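Local coordinates for protein aminotransferase TlmJ (Streptoalloteichus hindustanus, PDB 5UID) that probably transfers amino groups with the help of pyridoxal 5'-phosphate, as a member of the DegT/DnrJ/EryC1 aminotransferase family, at residues V324-R329 with C357-Q362. Residues are numbered along the deposited sequence; the frame is centred on the assembly and turned at random.
Sequences VYTTFR and CLPLHQ. With SO4 (sulfate ion), chain E.
A single antiparallel bridge, T327 with C357, joins the two segments, yet the loop that makes it also grips a sulfate ion, probably from the crystallisation liquor. The pair is hydrogen-bonded and unequal: C357 N reaches T327 O at 2.9 Å, whereas T327 N to C357 O is weak at 3.5 Å. In this way the loop after helix 309-321 is added to strand 355-358, the partner of strand 303-306 in a small antiparallel sheet separate from the seven-stranded one, consistent with the smaller C-terminal domain of fold-type I aminotransferases. C357 CB packs 3.3 Å from T327 O. Beyond the bridge, P359 CG lies 3.4 Å from Y325 O, CG2 of T326 and CD2 of L358 meet side by side, and V324 crosses the P359 ring at about a right angle.

The R329 guanidinium presents its edge to the sulfate, NH1 bonding O3 at 2.9 Å and NH2 bonding O2. R329 NH2 also meets F328 O at 3.2 Å, from above the carbonyl plane; an alanine here would probably leave the sulfate without its charged partner and F328 O without this donor. W233 and W234 of the second subunit pack against this loop, W233 on Y325 and W234 on T327 and R329. T327 OG1, anti to its backbone N (chi1 -173°), hydrogen-bonds sulfate O1 at 2.9 Å.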
# COMPACT_ATOMS: atom_id res chain seq x y z
N VAL A 324 0.30 30.55 -10.44
CA VAL A 324 1.45 29.70 -10.72
C VAL A 324 1.87 29.05 -9.40
O VAL A 324 2.47 29.71 -8.55
CB VAL A 324 2.61 30.48 -11.36
CG1 VAL A 324 3.85 29.59 -11.48
CG2 VAL A 324 2.20 31.02 -12.72
N TYR A 325 1.56 27.77 -9.24
CA TYR A 325 1.94 27.08 -8.02
C TYR A 325 3.43 26.77 -8.02
O TYR A 325 4.01 26.40 -9.06
CB TYR A 325 1.13 25.79 -7.86
CG TYR A 325 1.19 25.22 -6.47
CD1 TYR A 325 0.43 25.77 -5.44
CD2 TYR A 325 2.00 24.14 -6.17
CE1 TYR A 325 0.47 25.25 -4.16
CE2 TYR A 325 2.06 23.61 -4.90
CZ TYR A 325 1.29 24.17 -3.90
OH TYR A 325 1.35 23.64 -2.63
N THR A 326 4.07 26.95 -6.87
CA THR A 326 5.47 26.61 -6.66
C THR A 326 5.59 25.94 -5.30
O THR A 326 4.70 26.04 -4.46
CB THR A 326 6.41 27.82 -6.72
OG1 THR A 326 6.01 28.81 -5.75
CG2 THR A 326 6.45 28.44 -8.11
N THR A 327 6.71 25.25 -5.10
CA THR A 327 6.97 24.58 -3.83
C THR A 327 8.47 24.33 -3.71
O THR A 327 9.24 24.66 -4.61
CB THR A 327 6.18 23.27 -3.71
OG1 THR A 327 6.34 22.73 -2.39
CG2 THR A 327 6.67 22.25 -4.73
N PHE A 328 8.87 23.73 -2.59
CA PHE A 328 10.24 23.30 -2.39
C PHE A 328 10.28 21.84 -1.98
O PHE A 328 9.52 21.41 -1.11
CB PHE A 328 10.96 24.15 -1.33
CG PHE A 328 12.31 23.61 -0.95
CD1 PHE A 328 13.40 23.78 -1.79
CD2 PHE A 328 12.48 22.91 0.24
CE1 PHE A 328 14.64 23.28 -1.44
CE2 PHE A 328 13.72 22.41 0.59
CZ PHE A 328 14.80 22.59 -0.25
N ARG A 329 11.16 21.08 -2.63
CA ARG A 329 11.51 19.72 -2.24
C ARG A 329 13.03 19.63 -2.21
O ARG A 329 13.70 20.25 -3.04
CB ARG A 329 10.95 18.68 -3.22
CG ARG A 329 9.44 18.68 -3.37
CD ARG A 329 8.75 18.10 -2.15
NE ARG A 329 7.33 17.89 -2.38
CZ ARG A 329 6.40 18.82 -2.18
NH1 ARG A 329 5.13 18.54 -2.42
NH2 ARG A 329 6.75 20.02 -1.74
N CYS A 357 10.99 25.50 -6.71
CA CYS A 357 10.73 24.58 -7.81
C CYS A 357 9.56 25.09 -8.64
O CYS A 357 8.47 25.34 -8.10
CB CYS A 357 10.44 23.18 -7.28
SG CYS A 357 11.78 22.49 -6.27
N LEU A 358 9.77 25.22 -9.95
CA LEU A 358 8.78 25.72 -10.89
C LEU A 358 8.02 24.57 -11.53
O LEU A 358 8.52 23.44 -11.59
CB LEU A 358 9.46 26.56 -11.97
CG LEU A 358 10.36 27.72 -11.51
CD1 LEU A 358 10.86 28.50 -12.71
CD2 LEU A 358 9.62 28.63 -10.53
N PRO A 359 6.81 24.82 -12.02
CA PRO A 359 6.03 23.76 -12.68
C PRO A 359 6.81 23.09 -13.80
O PRO A 359 7.37 23.75 -14.68
CB PRO A 359 4.81 24.51 -13.21
CG PRO A 359 4.65 25.67 -12.29
CD PRO A 359 6.04 26.08 -11.91
N LEU A 360 6.86 21.76 -13.76
CA LEU A 360 7.56 20.99 -14.78
C LEU A 360 6.87 19.63 -14.89
O LEU A 360 7.07 18.77 -14.02
CB LEU A 360 9.03 20.85 -14.45
CG LEU A 360 9.85 20.01 -15.44
CD1 LEU A 360 9.81 20.63 -16.83
CD2 LEU A 360 11.29 19.87 -14.95
N HIS A 361 6.09 19.44 -15.95
CA HIS A 361 5.43 18.17 -16.23
C HIS A 361 4.93 18.21 -17.66
O HIS A 361 4.78 19.28 -18.26
CB HIS A 361 4.28 17.89 -15.25
CG HIS A 361 3.27 18.99 -15.17
ND1 HIS A 361 2.27 19.15 -16.11
CD2 HIS A 361 3.11 19.98 -14.27
CE1 HIS A 361 1.53 20.19 -15.78
NE2 HIS A 361 2.02 20.72 -14.68
N GLN A 362 4.67 17.02 -18.22
CA GLN A 362 4.31 16.93 -19.63
C GLN A 362 2.88 17.38 -19.91
O GLN A 362 2.48 17.36 -21.08
CB GLN A 362 4.51 15.50 -20.15
CG GLN A 362 3.60 14.46 -19.53
CD GLN A 362 4.12 13.93 -18.21
OE1 GLN A 362 5.12 14.41 -17.69
NE2 GLN A 362 3.44 12.92 -17.67
S SO4 E . 3.27 21.38 -1.07
O1 SO4 E . 3.52 22.56 -1.89
O2 SO4 E . 4.50 21.00 -0.36
O3 SO4 E . 2.84 20.27 -1.92
O4 SO4 E . 2.23 21.69 -0.09